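Local coordinates for cytochrome c (Pseudomonas aeruginosa, PDB 6RTE), which catalyses the dehydrogenation of dihydro-heme d1 in heme d1 biosynthesis and combines a heme c domain with an eight-bladed beta-propeller, at residues P61-E66 and A106-A111; P146-V151 and D164-E169; S253-I258 and N299-A304; Y323-G328 and G336-L341. All coordinates share one frame; numbering follows the deposited sequence. Where two conformers were deposited one is given.

How the contacts relate
Four contacts along one chain illustrate how closures of different span tie a two-domain protein together. Contact 1, nearest the N terminus, lies in the heme c domain, where it closes a loop of 39 residues rich in helix. The next three belong to the eight-bladed propeller. Contact 2 closes the first hairpin of the blade that the C-terminal strand completes, contact 3 bridges two successive blades across 40 residues, and contact 4 is a beta hairpin within one blade. All four follow in series, with neither nesting nor crossing. None touches another: contacts 3 and 4 come within about 13 Å at their nearest atoms, contacts 1 and 3 within about 16 Å.

Contact 1 of 4, residues P61-E66 and A106-A111; sequences PTLLPE and AYLYQA. With HEC (heme c), chain C.
Leu63 stands between the heme and Leu108, meeting one with both of its methyls and the other with a single methyl and its CB. Its two branches spread over one face of the porphyrin: CD1 sits above the meso carbon CHB of the heme at 3.7 Å, while CD2 lies above the pyrrole carbon C3A of the heme at 3.8 Å. With CG beside the backbone N (chi1 -64°), the isobutyl group drops from the loop onto the macrocycle. From the helix end Leu108 reaches in alongside, its CD1 4.1 Å from CD1 of Leu63 and equally near the ring methyl CMA, at the rim of the heme. Further along the same heme face, Pro61 CD rests 3.4 Å from C3D of the heme. As in class I cytochromes c, this loop carries a proline, Pro61, whose carbonyl accepts a hydrogen bond from ND1 of His51, the histidine of the CXXCH heme-attachment sequence. Away from the heme the packing partner changes: the Pro65 ring rests against backbone carbonyls, its CG 3.6 Å from Tyr109 O and its CD 3.7 Å from Leu108 O. No hydrogen bond joins the two segments directly. Arg55 instead serves both, its NH1 donating to Leu63 O and its NH2 to Gln110 O, while Thr62 N bonds Asp199 of the propeller.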
# COMPACT_ATOMS: atom_id res chain seq x y z
N PRO A 61 -14.42 -7.93 10.24
CA PRO A 61 -13.76 -6.64 10.04
C PRO A 61 -14.55 -5.47 10.61
O PRO A 61 -15.74 -5.55 10.93
CB PRO A 61 -13.64 -6.53 8.51
CG PRO A 61 -14.64 -7.47 7.97
CD PRO A 61 -14.71 -8.60 8.96
N THR A 62 -13.84 -4.35 10.70
CA THR A 62 -14.44 -3.08 11.07
C THR A 62 -15.44 -2.64 10.01
O THR A 62 -15.20 -2.76 8.80
CB THR A 62 -13.33 -2.03 11.24
OG1 THR A 62 -12.34 -2.55 12.14
CG2 THR A 62 -13.86 -0.72 11.79
N LEU A 63 -16.58 -2.14 10.47
CA LEU A 63 -17.69 -1.79 9.59
C LEU A 63 -18.10 -0.34 9.78
O LEU A 63 -19.30 -0.01 9.87
CB LEU A 63 -18.89 -2.71 9.81
CG LEU A 63 -18.70 -4.20 9.48
CD1 LEU A 63 -20.02 -4.92 9.71
CD2 LEU A 63 -18.21 -4.44 8.04
N LEU A 64 -17.14 0.55 9.86
CA LEU A 64 -17.40 1.98 9.87
C LEU A 64 -17.50 2.50 8.44
O LEU A 64 -17.07 1.84 7.50
CB LEU A 64 -16.28 2.71 10.61
CG LEU A 64 -16.17 2.43 12.11
CD1 LEU A 64 -14.88 3.00 12.65
CD2 LEU A 64 -17.36 3.02 12.86
N PRO A 65 -18.08 3.69 8.25
CA PRO A 65 -18.16 4.24 6.89
C PRO A 65 -16.82 4.30 6.19
O PRO A 65 -16.72 3.91 5.02
CB PRO A 65 -18.77 5.63 7.11
CG PRO A 65 -19.55 5.49 8.36
CD PRO A 65 -18.77 4.54 9.24
N GLU A 66 -15.77 4.73 6.91
CA GLU A 66 -14.43 4.73 6.35
C GLU A 66 -14.00 3.32 5.95
O GLU A 66 -13.36 3.14 4.91
CB GLU A 66 -13.42 5.30 7.37
CG GLU A 66 -13.58 6.79 7.68
CD GLU A 66 -14.62 7.08 8.77
OE1 GLU A 66 -15.44 6.20 9.13
OE2 GLU A 66 -14.61 8.22 9.27
N ALA A 106 -28.11 1.00 5.88
CA ALA A 106 -28.17 2.42 6.23
C ALA A 106 -27.36 2.71 7.48
O ALA A 106 -26.60 3.68 7.53
CB ALA A 106 -29.63 2.86 6.41
N TYR A 107 -27.49 1.85 8.50
CA TYR A 107 -26.75 2.02 9.75
C TYR A 107 -25.24 1.92 9.54
O TYR A 107 -24.47 2.67 10.15
CB TYR A 107 -27.23 0.97 10.76
CG TYR A 107 -26.49 0.95 12.08
CD1 TYR A 107 -26.66 1.96 13.01
CD2 TYR A 107 -25.63 -0.10 12.39
CE1 TYR A 107 -25.98 1.93 14.23
CE2 TYR A 107 -24.95 -0.14 13.60
CZ TYR A 107 -25.13 0.88 14.51
OH TYR A 107 -24.46 0.84 15.71
N LEU A 108 -24.79 0.98 8.70
CA LEU A 108 -23.36 0.78 8.52
C LEU A 108 -22.71 2.00 7.86
O LEU A 108 -21.58 2.35 8.18
CB LEU A 108 -23.07 -0.47 7.68
CG LEU A 108 -23.42 -1.84 8.26
CD1 LEU A 108 -22.78 -2.92 7.40
CD2 LEU A 108 -22.98 -1.97 9.69
N TYR A 109 -23.41 2.63 6.91
CA TYR A 109 -22.85 3.75 6.18
C TYR A 109 -23.14 5.10 6.84
O TYR A 109 -22.56 6.10 6.42
CB TYR A 109 -23.35 3.72 4.74
CG TYR A 109 -22.69 2.59 3.95
CD1 TYR A 109 -23.20 1.30 4.02
CD2 TYR A 109 -21.55 2.81 3.20
CE1 TYR A 109 -22.59 0.26 3.33
CE2 TYR A 109 -20.93 1.77 2.51
CZ TYR A 109 -21.46 0.50 2.59
OH TYR A 109 -20.87 -0.55 1.89
N GLN A 110 -23.97 5.13 7.87
CA GLN A 110 -24.27 6.38 8.56
C GLN A 110 -23.14 6.73 9.51
O GLN A 110 -22.65 5.87 10.24
CB GLN A 110 -25.59 6.25 9.32
CG GLN A 110 -25.92 7.40 10.26
CD GLN A 110 -26.09 8.73 9.53
OE1 GLN A 110 -26.85 8.83 8.57
NE2 GLN A 110 -25.39 9.75 10.00
N ALA A 111 -22.72 7.99 9.49
CA ALA A 111 -21.70 8.43 10.44
C ALA A 111 -22.24 8.33 11.86
O ALA A 111 -23.42 8.65 12.10
CB ALA A 111 -21.28 9.87 10.15
FE HEC C . -20.10 -9.93 8.71
CHA HEC C . -17.77 -9.41 6.33
CHB HEC C . -21.91 -7.22 7.58
CHC HEC C . -22.68 -10.68 10.94
CHD HEC C . -18.17 -12.24 10.23
NA HEC C . -19.90 -8.58 7.25
C1A HEC C . -18.85 -8.55 6.37
C2A HEC C . -19.02 -7.47 5.47
C3A HEC C . -20.18 -6.86 5.82
C4A HEC C . -20.73 -7.54 6.93
CMA HEC C . -20.76 -5.66 5.14
CAA HEC C . -18.09 -7.08 4.35
CBA HEC C . -17.02 -6.13 4.91
CGA HEC C . -15.93 -5.71 3.96
O1A HEC C . -14.95 -5.06 4.39
O2A HEC C . -15.98 -6.00 2.75
NB HEC C . -21.96 -9.08 9.17
C1B HEC C . -22.48 -8.00 8.60
C2B HEC C . -23.76 -7.72 9.18
C3B HEC C . -24.01 -8.68 10.12
C4B HEC C . -22.82 -9.56 10.10
CMB HEC C . -24.65 -6.58 8.80
CAB HEC C . -25.17 -8.93 11.01
CBB HEC C . -26.47 -8.69 10.24
NC HEC C . -20.40 -11.23 10.31
C1C HEC C . -21.50 -11.39 11.09
C2C HEC C . -21.23 -12.39 12.05
C3C HEC C . -19.94 -12.86 11.84
C4C HEC C . -19.43 -12.10 10.74
CMC HEC C . -22.22 -12.83 13.08
CAC HEC C . -19.11 -13.86 12.54
CBC HEC C . -19.48 -15.33 12.50
ND HEC C . -18.38 -10.66 8.36
C1D HEC C . -17.74 -11.59 9.07
C2D HEC C . -16.44 -11.88 8.48
C3D HEC C . -16.32 -11.11 7.39
C4D HEC C . -17.56 -10.33 7.34
CMD HEC C . -15.42 -12.87 8.99
CAD HEC C . -15.14 -11.04 6.46
CBD HEC C . -15.26 -12.08 5.34
CGD HEC C . -14.10 -12.03 4.37
O1D HEC C . -13.06 -12.66 4.63
O2D HEC C . -14.16 -11.40 3.30

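Contact 2 of 4, residues P146-V151 and D164-E169; sequences PLNLFV and DGDRFE
Gly165 is pressed against Asn148, its CA only 3.0 Å from Asn148 O in a CH...O contact. Having no side chain, it lets the two backbones approach closely. Two aromatic rings border this tight part. The edge of Phe150 meets it, CE2 lying 3.8 Å from Gly165 CA, whereas Phe168 turns a face to it, with Gly165 C 4.0 Å above the ring plane and toward the rim. The other side is looser and more open to solvent. There the exposed Asp166 receives a weak, bent hydrogen bond from Asn148 ND2 to OD1 (3.1 Å, 127° at the hydrogen), the amide and carboxylate planes being 58° apart. The firmer partners of Asn148 hold its OD1: the backbone N of Arg456 and the side chain of Asn496. Within the turn, Asp164 OD1 is gripped twice, by Asp166 N at 2.9 Å nearly in line with its C-O bond and by Arg167 N from above the carboxylate plane, which limits rotation; OD2 has a long, weak salt bridge to Arg167 NE. An Asx turn thus leads into a G1 beta bulge, Phe168 and Glu169 facing Asp164, in the propeller blade that strand 491-496 closes from the C terminus.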
# COMPACT_ATOMS: atom_id res chain seq x y z
N PRO A 146 18.20 -15.27 1.67
CA PRO A 146 17.32 -14.29 2.34
C PRO A 146 17.06 -13.03 1.53
O PRO A 146 15.99 -12.41 1.66
CB PRO A 146 18.07 -13.95 3.64
CG PRO A 146 19.06 -15.06 3.82
CD PRO A 146 19.42 -15.55 2.45
N LEU A 147 18.01 -12.63 0.69
CA LEU A 147 17.89 -11.39 -0.06
C LEU A 147 17.12 -11.56 -1.37
O LEU A 147 16.87 -10.56 -2.06
CB LEU A 147 19.28 -10.81 -0.35
CG LEU A 147 20.05 -10.39 0.91
CD1 LEU A 147 21.44 -9.88 0.55
CD2 LEU A 147 19.29 -9.33 1.71
N ASN A 148 16.74 -12.78 -1.74
CA ASN A 148 15.93 -12.99 -2.93
C ASN A 148 14.53 -13.50 -2.60
O ASN A 148 13.81 -13.92 -3.51
CB ASN A 148 16.63 -13.93 -3.90
CG ASN A 148 16.22 -13.69 -5.34
OD1 ASN A 148 15.65 -12.64 -5.67
ND2 ASN A 148 16.53 -14.64 -6.21
N LEU A 149 14.14 -13.49 -1.33
CA LEU A 149 12.78 -13.85 -0.94
C LEU A 149 11.77 -12.86 -1.50
O LEU A 149 12.00 -11.64 -1.51
CB LEU A 149 12.65 -13.88 0.58
CG LEU A 149 13.45 -14.93 1.35
CD1 LEU A 149 13.23 -14.71 2.85
CD2 LEU A 149 13.05 -16.33 0.93
N PHE A 150 10.61 -13.37 -1.90
CA PHE A 150 9.45 -12.54 -2.18
C PHE A 150 8.44 -12.64 -1.05
O PHE A 150 8.13 -13.75 -0.59
CB PHE A 150 8.78 -12.95 -3.49
CG PHE A 150 9.56 -12.61 -4.71
CD1 PHE A 150 9.36 -11.40 -5.36
CD2 PHE A 150 10.47 -13.51 -5.24
CE1 PHE A 150 10.06 -11.09 -6.51
CE2 PHE A 150 11.19 -13.20 -6.38
CZ PHE A 150 10.98 -11.99 -7.01
N VAL A 151 7.92 -11.51 -0.63
CA VAL A 151 6.72 -11.46 0.20
C VAL A 151 5.53 -11.28 -0.74
O VAL A 151 5.45 -10.28 -1.47
CB VAL A 151 6.80 -10.33 1.24
CG1 VAL A 151 5.52 -10.24 2.07
CG2 VAL A 151 8.01 -10.54 2.15
N ASP A 164 10.74 -18.49 -1.98
CA ASP A 164 12.11 -18.64 -2.45
C ASP A 164 12.23 -18.07 -3.86
O ASP A 164 11.59 -18.57 -4.79
CB ASP A 164 12.47 -20.13 -2.41
CG ASP A 164 13.92 -20.43 -2.81
OD1 ASP A 164 14.52 -19.68 -3.61
OD2 ASP A 164 14.45 -21.44 -2.32
N GLY A 165 13.03 -17.01 -4.01
CA GLY A 165 13.11 -16.30 -5.27
C GLY A 165 13.96 -16.94 -6.35
O GLY A 165 13.99 -16.44 -7.48
N ASP A 166 14.67 -18.02 -6.02
CA ASP A 166 15.42 -18.79 -7.00
C ASP A 166 14.72 -20.07 -7.41
O ASP A 166 14.80 -20.48 -8.58
CB ASP A 166 16.81 -19.11 -6.44
CG ASP A 166 17.66 -17.87 -6.25
OD1 ASP A 166 17.93 -17.18 -7.25
OD2 ASP A 166 18.03 -17.57 -5.10
N ARG A 167 14.02 -20.72 -6.48
CA ARG A 167 13.20 -21.88 -6.81
C ARG A 167 11.76 -21.51 -7.13
O ARG A 167 11.05 -22.32 -7.73
CB ARG A 167 13.21 -22.89 -5.65
CG ARG A 167 14.57 -23.54 -5.38
CD ARG A 167 14.45 -24.81 -4.53
NE ARG A 167 15.02 -24.64 -3.18
CZ ARG A 167 15.54 -25.63 -2.45
NH1 ARG A 167 15.57 -26.88 -2.91
NH2 ARG A 167 16.03 -25.37 -1.24
N PHE A 168 11.31 -20.32 -6.74
CA PHE A 168 9.93 -19.89 -6.93
C PHE A 168 8.98 -20.90 -6.29
O PHE A 168 7.97 -21.32 -6.87
CB PHE A 168 9.62 -19.69 -8.42
CG PHE A 168 10.53 -18.70 -9.08
CD1 PHE A 168 10.46 -17.36 -8.75
CD2 PHE A 168 11.47 -19.12 -10.01
CE1 PHE A 168 11.30 -16.44 -9.34
CE2 PHE A 168 12.32 -18.20 -10.61
CZ PHE A 168 12.23 -16.86 -10.28
N GLU A 169 9.31 -21.30 -5.06
CA GLU A 169 8.52 -22.20 -4.26
C GLU A 169 8.28 -21.57 -2.89
O GLU A 169 9.13 -20.82 -2.39
CB GLU A 169 9.21 -23.55 -4.07
CG GLU A 169 9.58 -24.26 -5.36
CD GLU A 169 10.49 -25.45 -5.13
OE1 GLU A 169 10.65 -25.86 -3.96
OE2 GLU A 169 11.06 -25.98 -6.11

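Contact 3 of 4, residues S253-I258 and N299-A304; sequences SLVQVI and NGKPVA
The ammonium nitrogen of Lys301 grips two waters that lead back to Val255 and Gln256, and they provide the polar bridges of the contact. One water accepts from Lys301 NZ at 2.9 Å and donates to the carbonyl Val255 O at 2.8 Å. The other donates to Gln256 OE1 at 2.7 Å and has a long, weak link to the same nitrogen; because the glutamine was modelled in two conformers, this second bridge describes just one of them. Lys301 starts with its CG wedged between backbone N and carbonyl carbon (chi1 50°) and is then fully extended, which runs the chain past Val255, CD 3.8 Å from Val255 CG1, and leaves the ammonium group to reach the strand through water. The packing away from the waters centres on Val303, which the Gln256 side chain crosses at about a right angle. In one of the two conformers of Gln256, CD lies 3.5 Å from Val303 CG1, a contact that is therefore tentative. Deeper in, Ile258 points its CD1 at the backbone, 3.7 Å from Pro302 O and 3.8 Å from Val303 CA. That carbonyl is buried by this contact and has no hydrogen-bonding partner in the model. Both sides depart from regular geometry: Pro302 centres an inverse gamma turn, and Val255 and Gln256 both face Leu246 in a classic beta bulge, which helps bring both of their side chains to bear on the loop. Outermost strand 254-259 of one sheet thus packs against the loop before outermost strand 306-309 of the next, a contact between successive blades of the eight-bladed propeller.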
# COMPACT_ATOMS: atom_id res chain seq x y z
N SER A 253 5.90 -1.52 20.12
CA SER A 253 5.42 -0.79 21.28
C SER A 253 5.18 0.68 20.91
O SER A 253 5.78 1.23 19.98
CB SER A 253 6.42 -0.90 22.45
OG SER A 253 7.69 -0.33 22.13
N LEU A 254 4.25 1.31 21.62
CA LEU A 254 3.88 2.69 21.31
C LEU A 254 4.93 3.66 21.82
O LEU A 254 5.31 3.64 23.00
CB LEU A 254 2.53 3.04 21.93
CG LEU A 254 2.11 4.50 21.71
CD1 LEU A 254 2.02 4.84 20.24
CD2 LEU A 254 0.77 4.77 22.42
N VAL A 255 5.40 4.54 20.94
CA VAL A 255 6.25 5.64 21.32
C VAL A 255 5.44 6.93 21.51
O VAL A 255 5.54 7.58 22.55
CB VAL A 255 7.38 5.83 20.29
CG1 VAL A 255 8.30 6.97 20.71
CG2 VAL A 255 8.17 4.52 20.14
N GLN A 256 4.63 7.32 20.52
CA GLN A 256 3.88 8.56 20.66
C GLN A 256 2.81 8.66 19.59
O GLN A 256 3.03 8.28 18.43
CB GLN A 256 4.83 9.78 20.58
CG GLN A 256 4.30 11.04 21.25
CD GLN A 256 5.35 12.13 21.37
OE1 GLN A 256 6.50 11.87 21.75
NE2 GLN A 256 4.97 13.36 21.05
N VAL A 257 1.64 9.17 19.99
CA VAL A 257 0.53 9.47 19.08
C VAL A 257 0.67 10.94 18.69
O VAL A 257 0.68 11.82 19.56
CB VAL A 257 -0.83 9.21 19.75
CG1 VAL A 257 -1.97 9.63 18.82
CG2 VAL A 257 -0.96 7.75 20.15
N ILE A 258 0.78 11.21 17.39
CA ILE A 258 0.92 12.58 16.90
C ILE A 258 -0.34 13.00 16.15
O ILE A 258 -0.56 12.56 15.02
CB ILE A 258 2.16 12.73 16.00
CG1 ILE A 258 3.42 12.21 16.71
CG2 ILE A 258 2.33 14.18 15.60
CD1 ILE A 258 4.64 12.07 15.79
N ASN A 299 18.30 12.61 15.01
CA ASN A 299 18.60 12.93 16.39
C ASN A 299 17.67 12.26 17.39
O ASN A 299 17.75 12.55 18.59
CB ASN A 299 18.59 14.44 16.59
CG ASN A 299 19.81 15.10 15.98
OD1 ASN A 299 19.73 15.75 14.93
ND2 ASN A 299 20.95 14.94 16.62
N GLY A 300 16.83 11.33 16.94
CA GLY A 300 16.01 10.57 17.85
C GLY A 300 14.57 10.47 17.40
O GLY A 300 14.22 10.82 16.26
N LYS A 301 13.72 9.98 18.31
CA LYS A 301 12.35 9.64 17.95
C LYS A 301 11.70 10.83 17.23
O LYS A 301 11.75 11.96 17.74
CB LYS A 301 11.55 9.25 19.20
CG LYS A 301 11.65 10.22 20.35
CD LYS A 301 10.80 9.77 21.52
CE LYS A 301 10.91 10.74 22.69
NZ LYS A 301 10.06 10.31 23.83
N PRO A 302 11.16 10.62 16.02
CA PRO A 302 10.66 11.75 15.24
C PRO A 302 9.26 12.17 15.68
O PRO A 302 8.26 11.66 15.16
CB PRO A 302 10.68 11.22 13.80
CG PRO A 302 10.50 9.74 13.95
CD PRO A 302 11.17 9.36 15.25
N VAL A 303 9.17 13.07 16.65
CA VAL A 303 7.90 13.43 17.25
C VAL A 303 7.51 14.88 16.99
O VAL A 303 6.44 15.30 17.43
CB VAL A 303 7.90 13.13 18.77
CG1 VAL A 303 7.96 11.62 19.02
CG2 VAL A 303 9.06 13.83 19.45
N ALA A 304 8.32 15.64 16.27
CA ALA A 304 8.03 17.05 16.02
C ALA A 304 8.12 17.35 14.52
O ALA A 304 9.22 17.30 13.95
CB ALA A 304 8.99 17.95 16.80
O HOH W 1 7.47 9.12 23.78
O HOH W 2 8.25 13.13 23.34

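Contact 4 of 4, residues Y323-G328 and G336-L341; sequences YRYLLG and GEVIEL
This is an antiparallel beta hairpin inside one propeller blade, made by strands 325-330 and 336-340. Leu326 and Ile339 form a hydrogen-bonded pair in which each N-H meets the other's carbonyl: Leu326 N to Ile339 O is 2.8 Å and Ile339 N to Leu326 O is 2.9 Å, both nearly straight. Gly328 and Glu337 form the next such pair, Gly328 N donating to Glu337 O and Glu337 N to Gly328 O at 2.7 Å. Beyond the strand, Leu341 N still bonds Arg324 O at 3.0 Å, so the pairing outlasts the regular strand. The side chains of Tyr325, Leu327, Val338 and Glu340 occupy one face. There the Tyr325 ring slants past its neighbours, its CD1 4.1 Å from Val338 CG1. Arg324 bends at chi3 (64°) and brings NH2 to Glu340 OE2 at 2.8 Å, a salt bridge in which the nitrogen comes from above the carboxylate plane and the two flat groups stand nearly perpendicular. The same guanidinium gives two weak bonds to Tyr325 OH, and the three polar groups gather at this end. On the other face, Leu326 CD1 meets Leu341 CD2 at 4.2 Å. Short strands 314-315 and 317-319 pair with 325-330 on its far edge, strand 346-350 flanks 336-340, and Trp390 meets the Tyr325 ring edge-to-face.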
# COMPACT_ATOMS: atom_id res chain seq x y z
N TYR A 323 16.11 12.75 -3.55
CA TYR A 323 15.18 13.16 -2.50
C TYR A 323 15.21 14.66 -2.23
O TYR A 323 14.68 15.11 -1.21
CB TYR A 323 15.43 12.37 -1.21
CG TYR A 323 15.00 10.94 -1.31
CD1 TYR A 323 15.85 9.97 -1.83
CD2 TYR A 323 13.73 10.54 -0.92
CE1 TYR A 323 15.47 8.66 -1.94
CE2 TYR A 323 13.33 9.22 -1.04
CZ TYR A 323 14.21 8.29 -1.55
OH TYR A 323 13.84 6.96 -1.67
N ARG A 324 15.79 15.46 -3.13
CA ARG A 324 15.71 16.90 -2.97
C ARG A 324 14.36 17.45 -3.40
O ARG A 324 13.90 18.46 -2.86
CB ARG A 324 16.82 17.60 -3.76
CG ARG A 324 18.11 17.79 -2.97
CD ARG A 324 19.11 18.69 -3.69
NE ARG A 324 18.62 20.06 -3.86
CZ ARG A 324 18.32 20.64 -5.02
NH1 ARG A 324 18.47 19.98 -6.17
NH2 ARG A 324 17.88 21.89 -5.05
N TYR A 325 13.69 16.79 -4.34
CA TYR A 325 12.42 17.26 -4.85
C TYR A 325 11.33 16.24 -4.58
O TYR A 325 11.55 15.03 -4.59
CB TYR A 325 12.49 17.56 -6.35
CG TYR A 325 13.49 18.65 -6.66
CD1 TYR A 325 13.17 19.98 -6.47
CD2 TYR A 325 14.77 18.33 -7.10
CE1 TYR A 325 14.08 20.97 -6.74
CE2 TYR A 325 15.69 19.31 -7.37
CZ TYR A 325 15.35 20.63 -7.19
OH TYR A 325 16.27 21.62 -7.46
N LEU A 326 10.14 16.77 -4.35
CA LEU A 326 8.93 15.99 -4.12
C LEU A 326 7.96 16.32 -5.23
O LEU A 326 7.69 17.50 -5.51
CB LEU A 326 8.37 16.32 -2.74
CG LEU A 326 7.02 15.79 -2.28
CD1 LEU A 326 6.99 15.83 -0.76
CD2 LEU A 326 5.89 16.63 -2.86
N LEU A 327 7.45 15.29 -5.91
CA LEU A 327 6.47 15.45 -6.96
C LEU A 327 5.12 14.98 -6.43
O LEU A 327 4.97 13.81 -6.07
CB LEU A 327 6.86 14.67 -8.22
CG LEU A 327 8.14 15.13 -8.92
CD1 LEU A 327 9.38 14.62 -8.20
CD2 LEU A 327 8.13 14.67 -10.37
N GLY A 328 4.16 15.90 -6.37
CA GLY A 328 2.85 15.58 -5.86
C GLY A 328 1.76 15.96 -6.83
O GLY A 328 1.95 16.76 -7.75
N GLY A 336 0.63 17.94 -11.76
CA GLY A 336 1.82 17.64 -10.97
C GLY A 336 2.47 18.91 -10.46
O GLY A 336 2.58 19.90 -11.18
N GLU A 337 2.91 18.86 -9.20
CA GLU A 337 3.56 19.99 -8.54
C GLU A 337 4.91 19.54 -8.02
O GLU A 337 5.00 18.56 -7.27
CB GLU A 337 2.70 20.52 -7.39
CG GLU A 337 1.34 21.05 -7.80
CD GLU A 337 1.42 22.38 -8.53
OE1 GLU A 337 2.34 23.17 -8.24
OE2 GLU A 337 0.55 22.65 -9.39
N VAL A 338 5.97 20.24 -8.42
CA VAL A 338 7.33 19.95 -7.97
C VAL A 338 7.68 20.91 -6.85
O VAL A 338 7.75 22.13 -7.06
CB VAL A 338 8.34 20.05 -9.12
CG1 VAL A 338 9.74 19.68 -8.63
CG2 VAL A 338 7.93 19.15 -10.28
N ILE A 339 7.91 20.37 -5.66
CA ILE A 339 8.29 21.14 -4.49
C ILE A 339 9.71 20.76 -4.10
O ILE A 339 10.09 19.58 -4.19
CB ILE A 339 7.32 20.89 -3.31
CG1 ILE A 339 5.98 21.56 -3.59
CG2 ILE A 339 7.94 21.38 -2.00
CD1 ILE A 339 4.93 21.29 -2.53
N GLU A 340 10.49 21.74 -3.67
CA GLU A 340 11.79 21.48 -3.06
C GLU A 340 11.57 21.24 -1.57
O GLU A 340 10.85 21.99 -0.91
CB GLU A 340 12.75 22.65 -3.28
CG GLU A 340 14.15 22.35 -2.82
CD GLU A 340 15.16 23.38 -3.29
OE1 GLU A 340 14.74 24.39 -3.89
OE2 GLU A 340 16.37 23.16 -3.07
N LEU A 341 12.21 20.19 -1.04
CA LEU A 341 11.89 19.74 0.31
C LEU A 341 12.41 20.71 1.37
O LEU A 341 11.68 21.09 2.29
CB LEU A 341 12.45 18.33 0.55
CG LEU A 341 11.43 17.20 0.45
CD1 LEU A 341 12.07 15.88 0.83
CD2 LEU A 341 10.21 17.45 1.34